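PDB 6FDG: 4-hydroxybenzoyl-CoA thioesterase from Staphylococcus aureus, which probably hydrolyses the thioester of DHNA-CoA in the vitamin K2 pathway, acting as a hotdog-fold acyl-CoA thioesterase. Local coordinates for residues Arg85-Tyr90 / Glu108-Lys113; Asn25-Phe30 / Thr58-Asn63; Lys77-Lys82 / Lys91-Asn96. All coordinates share one frame; numbering follows the deposited sequence.

Interaction 1. Residues Arg85-Tyr90 / Glu108-Lys113; sequences RLRSVY and ELICIK
R87 lays its side chain alongside that of E108, both pointing the same way, and it is the aliphatic part that overlaps most closely: CD of R87 is 3.4 Å from OE2 of E108. The ion pair that goes with this is long, with R87 NE 3.8 Å from E108 OE2, and the guanidinium and carboxylate planes are turned 64° apart. The other carboxylate oxygen, OE1, is taken by the hydroxyl of T58 on the next strand. In R87, chi1 67° puts CG between backbone N and carbonyl carbon, and from there the chain, bent at chi3, runs beside E108. CB of R87 packs on CG2 of I110.

S88 and L109 form an antiparallel hydrogen-bonded pair: S88 N reaches L109 O at 2.9 Å, and L109 N reaches S88 O at 2.8 Å. V89 and E108 follow as a non-hydrogen-bonded pair. On the S88 and L109 side, L109 CD2 touches Y90 CD1 at 3.9 Å, the two side chains crossing at about a right angle, while helix 26-41 packs on both through R34. On the L86 side of the S88-L109 pair a water links the backbones; it can donate to L86 O at 2.7 Å and accepts from C111 N at 3.2 Å. This is the open end, away from the turn, of the antiparallel hairpin formed by strands 88-95 and 101-113 in the curved sheet of a hotdog fold.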
loop_
_atom_site.group_PDB
_atom_site.type_symbol
_atom_site.label_atom_id
_atom_site.label_comp_id
_atom_site.label_asym_id
_atom_site.label_seq_id
_atom_site.Cartn_x
_atom_site.Cartn_y
_atom_site.Cartn_z
ATOM N N ARG A 85 -10.726 -9.656 -28.627
ATOM C CA ARG A 85 -10.148 -10.900 -28.061
ATOM C C ARG A 85 -8.714 -10.677 -27.533
ATOM O O ARG A 85 -8.281 -11.534 -26.731
ATOM C CB ARG A 85 -10.021 -11.914 -29.213
ATOM C CG ARG A 85 -11.284 -12.228 -30.017
ATOM C CD ARG A 85 -11.014 -12.611 -31.498
ATOM N NE ARG A 85 -12.061 -13.195 -32.192
ATOM C CZ ARG A 85 -13.042 -12.555 -32.815
ATOM N NH1 ARG A 85 -13.138 -11.236 -32.846
ATOM N NH2 ARG A 85 -13.999 -13.272 -33.379
ATOM N N LEU A 86 -8.036 -9.601 -27.841
ATOM C CA LEU A 86 -6.749 -9.326 -27.342
ATOM C C LEU A 86 -6.704 -8.297 -26.176
ATOM O O LEU A 86 -5.690 -8.324 -25.437
ATOM C CB LEU A 86 -5.839 -8.870 -28.428
ATOM C CG LEU A 86 -5.398 -10.046 -29.415
ATOM C CD1 LEU A 86 -4.639 -9.441 -30.567
ATOM C CD2 LEU A 86 -4.581 -11.084 -28.768
ATOM N N ARG A 87 -7.710 -7.464 -26.060
ATOM C CA ARG A 87 -7.698 -6.415 -24.997
ATOM C C ARG A 87 -9.021 -5.896 -24.726
ATOM O O ARG A 87 -9.947 -5.808 -25.574
ATOM C CB ARG A 87 -6.797 -5.288 -25.349
ATOM C CG ARG A 87 -7.197 -4.435 -26.497
ATOM C CD ARG A 87 -6.047 -3.555 -27.069
ATOM N NE ARG A 87 -4.767 -4.284 -26.955
ATOM C CZ ARG A 87 -4.192 -5.083 -27.874
ATOM N NH1 ARG A 87 -4.666 -5.198 -29.154
ATOM N NH2 ARG A 87 -3.098 -5.757 -27.491
ATOM N N SER A 88 -9.226 -5.527 -23.475
ATOM C CA SER A 88 -10.506 -4.946 -23.031
ATOM C C SER A 88 -10.242 -3.566 -22.403
ATOM O O SER A 88 -9.179 -3.448 -21.673
ATOM C CB SER A 88 -11.185 -5.726 -22.006
ATOM O OG SER A 88 -11.666 -7.024 -22.498
ATOM N N VAL A 89 -11.092 -2.598 -22.600
ATOM C CA VAL A 89 -11.010 -1.300 -21.887
ATOM C C VAL A 89 -12.244 -1.199 -21.012
ATOM O O VAL A 89 -13.382 -1.222 -21.506
ATOM C CB VAL A 89 -10.941 -0.120 -22.834
ATOM C CG1 VAL A 89 -10.843 1.196 -22.044
ATOM C CG2 VAL A 89 -9.722 -0.265 -23.751
ATOM N N TYR A 90 -12.053 -1.159 -19.704
ATOM C CA TYR A 90 -13.101 -0.929 -18.706
ATOM C C TYR A 90 -13.133 0.530 -18.404
ATOM O O TYR A 90 -12.069 1.201 -18.301
ATOM C CB TYR A 90 -12.838 -1.701 -17.437
ATOM C CG TYR A 90 -12.821 -3.193 -17.529
ATOM C CD1 TYR A 90 -11.796 -3.892 -18.103
ATOM C CD2 TYR A 90 -13.947 -3.915 -17.101
ATOM C CE1 TYR A 90 -11.836 -5.295 -18.200
ATOM C CE2 TYR A 90 -13.983 -5.334 -17.177
ATOM C CZ TYR A 90 -12.949 -5.917 -17.740
ATOM O OH TYR A 90 -12.958 -7.358 -17.835
ATOM N N GLU A 108 -7.056 -0.474 -19.356
ATOM C CA GLU A 108 -6.915 -1.496 -20.434
ATOM C C GLU A 108 -6.291 -2.687 -19.820
ATOM O O GLU A 108 -5.299 -2.615 -19.072
ATOM C CB GLU A 108 -6.072 -0.887 -21.530
ATOM C CG GLU A 108 -5.893 -1.905 -22.734
ATOM C CD GLU A 108 -4.962 -1.291 -23.734
ATOM O OE1 GLU A 108 -3.813 -1.010 -23.341
ATOM O OE2 GLU A 108 -5.353 -1.120 -24.872
ATOM N N LEU A 109 -6.822 -3.888 -20.173
ATOM C CA LEU A 109 -6.413 -5.206 -19.668
ATOM C C LEU A 109 -6.083 -6.079 -20.886
ATOM O O LEU A 109 -6.792 -5.993 -21.911
ATOM C CB LEU A 109 -7.450 -5.897 -18.860
ATOM C CG LEU A 109 -7.781 -5.484 -17.458
ATOM C CD1 LEU A 109 -6.776 -6.005 -16.563
ATOM C CD2 LEU A 109 -8.027 -4.037 -17.209
ATOM N N ILE A 110 -5.096 -6.896 -20.751
ATOM C CA ILE A 110 -4.727 -7.985 -21.728
ATOM C C ILE A 110 -4.726 -9.268 -20.927
ATOM O O ILE A 110 -4.757 -9.291 -19.714
ATOM C CB ILE A 110 -3.406 -7.729 -22.499
ATOM C CG1 ILE A 110 -2.215 -7.661 -21.531
ATOM C CG2 ILE A 110 -3.535 -6.476 -23.282
ATOM C CD1 ILE A 110 -0.816 -7.620 -22.110
ATOM N N CYS A 111 -4.601 -10.422 -21.630
ATOM C CA CYS A 111 -4.374 -11.693 -20.967
ATOM C C CYS A 111 -3.094 -12.310 -21.515
ATOM O O CYS A 111 -2.864 -12.235 -22.720
ATOM C CB CYS A 111 -5.547 -12.637 -21.290
ATOM S SG CYS A 111 -7.128 -12.202 -20.508
ATOM N N ILE A 112 -2.329 -12.866 -20.610
ATOM C CA ILE A 112 -1.026 -13.425 -20.941
ATOM C C ILE A 112 -0.812 -14.716 -20.195
ATOM O O ILE A 112 -1.378 -15.039 -19.226
ATOM C CB ILE A 112 0.096 -12.429 -20.555
ATOM C CG1 ILE A 112 0.202 -12.214 -19.058
ATOM C CG2 ILE A 112 -0.039 -11.083 -21.330
ATOM C CD1 ILE A 112 1.319 -11.222 -18.676
ATOM N N LYS A 113 0.148 -15.522 -20.767
ATOM C CA LYS A 113 0.617 -16.687 -20.080
ATOM C C LYS A 113 1.460 -16.347 -18.880
ATOM O O LYS A 113 2.309 -15.479 -18.978
ATOM C CB LYS A 113 1.465 -17.557 -21.058
ATOM C CG LYS A 113 0.810 -17.967 -22.293
ATOM C CD LYS A 113 -0.381 -18.805 -22.098
ATOM C CE LYS A 113 -0.174 -20.078 -21.261
ATOM N NZ LYS A 113 0.072 -21.319 -22.112
HETATM O O HOH W 1 -4.073 -10.386 -24.777
#

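Interaction 2. Residues Asn25-Phe30 / Thr58-Asn63; sequences NYATWF and TDLNVN
The F30 ring meets strand 59-63 with its CE2 corner: the carbonyl oxygen of N61 lies in the ring plane at the edge, 3.7 Å from CE2, while CG2 of V62 and CD1 of L60 approach obliquely. The same ring stacks with that of Y92, and the ring of Y26 packs edge-to-face with Y64. This is the core of the hotdog fold, in which the long helix 26-41 is the sausage and the curved sheet wraps it; here segment 26-30 of the helix crosses the strand at 109°, with the two short axes 10.0 Å apart.

L60 and V62 both point from the strand toward the helix, and F30 reaches across to them. F30 CD2 is 4.1 Å from L60 CD1, and F30 CE2 is 3.9 Å from V62 CG2. In L60, chi1 169° carries CG anti to the backbone N, and chi2 69° then sets the methyls, CD1 to F30 and CD2 to A27. No hydrogen bond joins the two segments, which meet through apolar atoms and the ring edge.

N61 points away from the helix, and its ND2 bonds OD1 of N61 in a second subunit. There strand 59-63 pairs antiparallel with a strand of that chain, carrying the sheet across the interface. CB of Y26 touches CG1 of V62 at 4.3 Å.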
loop_
_atom_site.group_PDB
_atom_site.type_symbol
_atom_site.label_atom_id
_atom_site.label_comp_id
_atom_site.label_asym_id
_atom_site.label_seq_id
_atom_site.Cartn_x
_atom_site.Cartn_y
_atom_site.Cartn_z
ATOM N N ASN A 25 -4.433 5.085 -4.584
ATOM C CA ASN A 25 -5.251 3.955 -4.110
ATOM C C ASN A 25 -6.425 3.720 -4.986
ATOM O O ASN A 25 -7.068 2.641 -4.893
ATOM C CB ASN A 25 -5.693 4.158 -2.639
ATOM C CG ASN A 25 -4.571 4.135 -1.709
ATOM O OD1 ASN A 25 -3.560 3.471 -1.930
ATOM N ND2 ASN A 25 -4.713 4.829 -0.556
ATOM N N TYR A 26 -6.738 4.613 -5.904
ATOM C CA TYR A 26 -7.939 4.427 -6.703
ATOM C C TYR A 26 -7.787 3.274 -7.663
ATOM O O TYR A 26 -8.781 2.619 -7.968
ATOM C CB TYR A 26 -8.261 5.726 -7.449
ATOM C CG TYR A 26 -8.881 6.824 -6.586
ATOM C CD1 TYR A 26 -8.225 7.505 -5.563
ATOM C CD2 TYR A 26 -10.185 7.132 -6.800
ATOM C CE1 TYR A 26 -8.792 8.520 -4.841
ATOM C CE2 TYR A 26 -10.761 8.230 -6.070
ATOM C CZ TYR A 26 -10.043 8.848 -5.137
ATOM O OH TYR A 26 -10.661 9.942 -4.451
ATOM N N ALA A 27 -6.575 2.954 -8.129
ATOM C CA ALA A 27 -6.407 1.766 -8.954
ATOM C C ALA A 27 -6.872 0.519 -8.240
ATOM O O ALA A 27 -7.464 -0.368 -8.907
ATOM C CB ALA A 27 -5.001 1.664 -9.424
ATOM N N THR A 28 -6.656 0.413 -6.931
ATOM C CA THR A 28 -7.124 -0.736 -6.178
ATOM C C THR A 28 -8.633 -0.800 -6.168
ATOM O O THR A 28 -9.222 -1.895 -6.299
ATOM C CB THR A 28 -6.534 -0.785 -4.764
ATOM O OG1 THR A 28 -5.118 -0.828 -4.906
ATOM C CG2 THR A 28 -7.036 -1.867 -3.959
ATOM N N TRP A 29 -9.284 0.343 -6.037
ATOM C CA TRP A 29 -10.744 0.349 -6.064
ATOM C C TRP A 29 -11.274 0.002 -7.441
ATOM O O TRP A 29 -12.255 -0.768 -7.520
ATOM C CB TRP A 29 -11.289 1.731 -5.678
ATOM C CG TRP A 29 -11.087 2.055 -4.207
ATOM C CD1 TRP A 29 -10.438 1.360 -3.289
ATOM C CD2 TRP A 29 -11.585 3.234 -3.541
ATOM N NE1 TRP A 29 -10.475 1.980 -2.023
ATOM C CE2 TRP A 29 -11.210 3.132 -2.211
ATOM C CE3 TRP A 29 -12.298 4.339 -3.964
ATOM C CZ2 TRP A 29 -11.578 4.057 -1.214
ATOM C CZ3 TRP A 29 -12.657 5.298 -3.005
ATOM C CH2 TRP A 29 -12.289 5.115 -1.655
ATOM N N PHE A 30 -10.606 0.426 -8.515
ATOM C CA PHE A 30 -11.015 -0.004 -9.879
ATOM C C PHE A 30 -10.841 -1.500 -9.974
ATOM O O PHE A 30 -11.694 -2.151 -10.624
ATOM C CB PHE A 30 -10.219 0.680 -10.942
ATOM C CG PHE A 30 -10.486 2.158 -11.130
ATOM C CD1 PHE A 30 -11.516 2.867 -10.557
ATOM C CD2 PHE A 30 -9.677 2.844 -12.050
ATOM C CE1 PHE A 30 -11.719 4.239 -10.819
ATOM C CE2 PHE A 30 -9.893 4.174 -12.360
ATOM C CZ PHE A 30 -10.924 4.858 -11.707
ATOM N N THR A 58 -2.516 -2.650 -18.602
ATOM C CA THR A 58 -1.598 -2.068 -19.499
ATOM C C THR A 58 -1.739 -0.578 -19.682
ATOM O O THR A 58 -0.816 0.097 -20.197
ATOM C CB THR A 58 -1.593 -2.801 -20.878
ATOM O OG1 THR A 58 -2.861 -2.571 -21.500
ATOM C CG2 THR A 58 -1.165 -4.245 -20.654
ATOM N N ASP A 59 -2.854 0.015 -19.205
ATOM C CA ASP A 59 -3.046 1.476 -19.268
ATOM C C ASP A 59 -3.979 1.819 -18.190
ATOM O O ASP A 59 -5.032 1.142 -17.985
ATOM C CB ASP A 59 -3.656 1.945 -20.581
ATOM C CG ASP A 59 -3.589 3.370 -20.784
ATOM O OD1 ASP A 59 -2.500 3.868 -21.064
ATOM O OD2 ASP A 59 -4.607 4.022 -20.638
ATOM N N LEU A 60 -3.743 2.879 -17.445
ATOM C CA LEU A 60 -4.545 3.347 -16.304
ATOM C C LEU A 60 -4.839 4.825 -16.521
ATOM O O LEU A 60 -3.848 5.597 -16.778
ATOM C CB LEU A 60 -3.836 3.131 -14.968
ATOM C CG LEU A 60 -4.469 3.808 -13.748
ATOM C CD1 LEU A 60 -5.813 3.140 -13.384
ATOM C CD2 LEU A 60 -3.505 3.685 -12.606
ATOM N N ASN A 61 -6.075 5.282 -16.361
ATOM C CA ASN A 61 -6.425 6.699 -16.353
ATOM C C ASN A 61 -7.358 6.924 -15.246
ATOM O O ASN A 61 -8.304 6.185 -15.015
ATOM C CB ASN A 61 -7.099 7.040 -17.669
ATOM C CG ASN A 61 -6.219 6.621 -18.870
ATOM O OD1 ASN A 61 -6.375 5.492 -19.471
ATOM N ND2 ASN A 61 -5.251 7.419 -19.203
ATOM N N VAL A 62 -7.122 7.990 -14.447
ATOM C CA VAL A 62 -8.021 8.390 -13.353
ATOM C C VAL A 62 -8.207 9.905 -13.429
ATOM O O VAL A 62 -7.202 10.634 -13.529
ATOM C CB VAL A 62 -7.515 8.068 -11.963
ATOM C CG1 VAL A 62 -8.596 8.187 -10.925
ATOM C CG2 VAL A 62 -6.907 6.590 -11.868
ATOM N N ASN A 63 -9.438 10.395 -13.466
ATOM C CA ASN A 63 -9.692 11.838 -13.413
ATOM C C ASN A 63 -10.488 12.140 -12.227
ATOM O O ASN A 63 -11.640 11.653 -12.106
ATOM C CB ASN A 63 -10.456 12.215 -14.640
ATOM C CG ASN A 63 -10.561 13.720 -14.794
ATOM O OD1 ASN A 63 -11.366 14.319 -14.186
ATOM N ND2 ASN A 63 -9.581 14.314 -15.457
#

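Interaction 3. Residues Lys77-Lys82 / Lys91-Asn96; sequences KTWVEK and KYEIFN
W79 takes K91 over one face of its indole: CB of K91 sits 3.9 Å from the centroid of the six-membered ring and 24° off its normal, a CH-pi contact; further along, CE of K91 comes to W79 CZ2. In the plane of the indole, NE1 donates to OE1 of E81 at 3.0 Å, which would help hold the rotation of the ring, and E81 CG in turn lies alongside K91 CD at 3.6 Å. The E93 carboxylate stands nearly perpendicular to the indole plane, with OE2 3.8 Å from CH2.

Four backbone bonds hold strand 77-80 to strand 91-95: K77 with E93 and W79 with K91 are hydrogen-bonded pairs, each closed in both directions, and T78 with Y92 is the non-hydrogen-bonded pair between them. This is an antiparallel hairpin of the hotdog sheet, with a classic beta bulge at E81 and K82, which both face V89.

On the face carrying T78 and Y92, these two side chains lie side by side, pointing the same way. OG1 of T78 is 3.5 Å from CD2 of Y92, whose hydroxyl bonds T107 and R34.

Among charged groups, K77 and E93 run side by side, but NZ of K77 and OE1 of E93 stay 4.2 Å apart, beyond a salt bridge; a water accepts from NZ and donates weakly to OE1. K77 also has a cation-pi partner in Y3.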
loop_
_atom_site.group_PDB
_atom_site.type_symbol
_atom_site.label_atom_id
_atom_site.label_comp_id
_atom_site.label_asym_id
_atom_site.label_seq_id
_atom_site.Cartn_x
_atom_site.Cartn_y
_atom_site.Cartn_z
ATOM N N LYS A 77 -19.348 2.322 -10.490
ATOM C CA LYS A 77 -20.066 1.858 -11.689
ATOM C C LYS A 77 -18.982 1.439 -12.671
ATOM O O LYS A 77 -18.117 2.256 -13.007
ATOM C CB LYS A 77 -20.973 2.948 -12.253
ATOM C CG LYS A 77 -21.714 2.544 -13.514
ATOM C CD LYS A 77 -22.646 3.705 -13.929
ATOM C CE LYS A 77 -23.517 3.321 -15.093
ATOM N NZ LYS A 77 -24.400 4.496 -15.471
ATOM N N THR A 78 -19.042 0.210 -13.195
ATOM C CA THR A 78 -18.082 -0.393 -14.127
ATOM C C THR A 78 -18.717 -0.880 -15.356
ATOM O O THR A 78 -19.753 -1.573 -15.221
ATOM C CB THR A 78 -17.365 -1.538 -13.440
ATOM O OG1 THR A 78 -16.769 -1.148 -12.235
ATOM C CG2 THR A 78 -16.252 -2.113 -14.353
ATOM N N TRP A 79 -18.139 -0.646 -16.486
ATOM C CA TRP A 79 -18.638 -1.257 -17.755
ATOM C C TRP A 79 -17.464 -1.442 -18.690
ATOM O O TRP A 79 -16.324 -0.966 -18.441
ATOM C CB TRP A 79 -19.702 -0.400 -18.480
ATOM C CG TRP A 79 -19.296 0.886 -18.960
ATOM C CD1 TRP A 79 -18.974 1.196 -20.262
ATOM C CD2 TRP A 79 -19.237 2.138 -18.257
ATOM N NE1 TRP A 79 -18.681 2.535 -20.385
ATOM C CE2 TRP A 79 -18.841 3.114 -19.167
ATOM C CE3 TRP A 79 -19.438 2.504 -16.904
ATOM C CZ2 TRP A 79 -18.744 4.505 -18.795
ATOM C CZ3 TRP A 79 -19.253 3.798 -16.577
ATOM C CH2 TRP A 79 -18.930 4.736 -17.495
ATOM N N VAL A 80 -17.618 -2.300 -19.688
ATOM C CA VAL A 80 -16.603 -2.563 -20.704
ATOM C C VAL A 80 -16.861 -1.646 -21.881
ATOM O O VAL A 80 -17.835 -1.830 -22.662
ATOM C CB VAL A 80 -16.587 -4.038 -21.076
ATOM C CG1 VAL A 80 -15.556 -4.201 -22.217
ATOM C CG2 VAL A 80 -16.267 -4.898 -19.876
ATOM N N GLU A 81 -16.058 -0.608 -22.079
ATOM C CA GLU A 81 -16.211 0.332 -23.186
ATOM C C GLU A 81 -15.855 -0.308 -24.470
ATOM O O GLU A 81 -16.469 -0.022 -25.514
ATOM C CB GLU A 81 -15.346 1.548 -22.900
ATOM C CG GLU A 81 -15.470 2.676 -23.916
ATOM C CD GLU A 81 -16.824 3.272 -24.040
ATOM O OE1 GLU A 81 -17.705 3.210 -23.100
ATOM O OE2 GLU A 81 -16.984 4.019 -25.068
ATOM N N LYS A 82 -14.807 -1.142 -24.482
ATOM C CA LYS A 82 -14.353 -1.782 -25.724
ATOM C C LYS A 82 -13.867 -3.197 -25.398
ATOM O O LYS A 82 -13.015 -3.372 -24.509
ATOM C CB LYS A 82 -13.196 -1.026 -26.358
ATOM C CG LYS A 82 -13.368 0.515 -26.572
ATOM C CD LYS A 82 -12.063 1.321 -26.665
ATOM C CE LYS A 82 -12.379 2.738 -27.163
ATOM N NZ LYS A 82 -11.440 3.144 -28.270
ATOM N N LYS A 91 -14.322 1.082 -18.187
ATOM C CA LYS A 91 -14.506 2.447 -17.679
ATOM C C LYS A 91 -15.237 2.373 -16.377
ATOM O O LYS A 91 -16.020 1.463 -16.064
ATOM C CB LYS A 91 -15.275 3.319 -18.699
ATOM C CG LYS A 91 -14.372 3.802 -19.817
ATOM C CD LYS A 91 -15.078 4.646 -20.871
ATOM C CE LYS A 91 -15.542 5.929 -20.252
ATOM N NZ LYS A 91 -15.478 6.982 -21.384
ATOM N N TYR A 92 -14.970 3.418 -15.563
ATOM C CA TYR A 92 -15.499 3.513 -14.221
ATOM C C TYR A 92 -15.993 4.899 -13.872
ATOM O O TYR A 92 -15.473 5.932 -14.353
ATOM C CB TYR A 92 -14.402 3.265 -13.165
ATOM C CG TYR A 92 -13.610 1.984 -13.455
ATOM C CD1 TYR A 92 -12.463 2.068 -14.286
ATOM C CD2 TYR A 92 -13.924 0.795 -12.887
ATOM C CE1 TYR A 92 -11.742 0.920 -14.622
ATOM C CE2 TYR A 92 -13.165 -0.372 -13.187
ATOM C CZ TYR A 92 -12.060 -0.264 -13.999
ATOM O OH TYR A 92 -11.271 -1.431 -14.263
ATOM N N GLU A 93 -16.978 4.924 -13.004
ATOM C CA GLU A 93 -17.442 6.194 -12.324
ATOM C C GLU A 93 -17.546 5.884 -10.869
ATOM O O GLU A 93 -18.108 4.858 -10.483
ATOM C CB GLU A 93 -18.840 6.634 -12.858
ATOM C CG GLU A 93 -18.815 7.092 -14.257
ATOM C CD GLU A 93 -20.200 7.412 -14.877
ATOM O OE1 GLU A 93 -21.174 6.918 -14.353
ATOM O OE2 GLU A 93 -20.126 8.023 -15.933
ATOM N N ILE A 94 -17.053 6.781 -10.007
ATOM C CA ILE A 94 -17.179 6.622 -8.569
ATOM C C ILE A 94 -18.080 7.729 -7.999
ATOM O O ILE A 94 -17.853 8.929 -8.285
ATOM C CB ILE A 94 -15.867 6.709 -7.826
ATOM C CG1 ILE A 94 -14.860 5.655 -8.393
ATOM C CG2 ILE A 94 -16.074 6.546 -6.345
ATOM C CD1 ILE A 94 -13.540 5.662 -7.686
ATOM N N PHE A 95 -19.142 7.294 -7.318
ATOM C CA PHE A 95 -20.073 8.240 -6.632
ATOM C C PHE A 95 -19.816 8.165 -5.199
ATOM O O PHE A 95 -19.672 7.130 -4.533
ATOM C CB PHE A 95 -21.509 7.813 -7.014
ATOM C CG PHE A 95 -21.812 7.881 -8.477
ATOM C CD1 PHE A 95 -22.284 9.071 -9.098
ATOM C CD2 PHE A 95 -21.588 6.767 -9.307
ATOM C CE1 PHE A 95 -22.497 9.177 -10.481
ATOM C CE2 PHE A 95 -21.820 6.879 -10.681
ATOM C CZ PHE A 95 -22.262 8.043 -11.273
ATOM N N ASN A 96 -19.863 9.384 -4.581
ATOM C CA ASN A 96 -19.741 9.489 -3.149
ATOM C C ASN A 96 -21.075 9.203 -2.456
ATOM O O ASN A 96 -22.065 8.979 -3.081
ATOM C CB ASN A 96 -19.009 10.770 -2.770
ATOM C CG ASN A 96 -19.862 12.036 -2.848
ATOM O OD1 ASN A 96 -21.073 11.917 -3.114
ATOM N ND2 ASN A 96 -19.216 13.161 -2.886
HETATM O O HOH W 2 -22.505 6.563 -16.969
#

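From the N terminus, interaction 2 closes first, folding strand 57-64 back over the start of helix 26-41 across a loop that is mostly helix. Interactions 3 and 1 come later and cross, their segments alternating: 77-82, 85-90, 91-96, 108-113. Strand 88-95 serves both, pairing with strand 73-83 in interaction 3 and with strand 101-113 in interaction 1. Directly between them, V89 N is 2.8 Å from K82 O. Interaction 1 passes on to interaction 2 through neighbouring strands, E108 N lying 2.9 Å from D59 O. Interactions 2 and 3 meet in the core, where I94 CD1 packs on Y26, W29 and F30, tying the helix to the sheet.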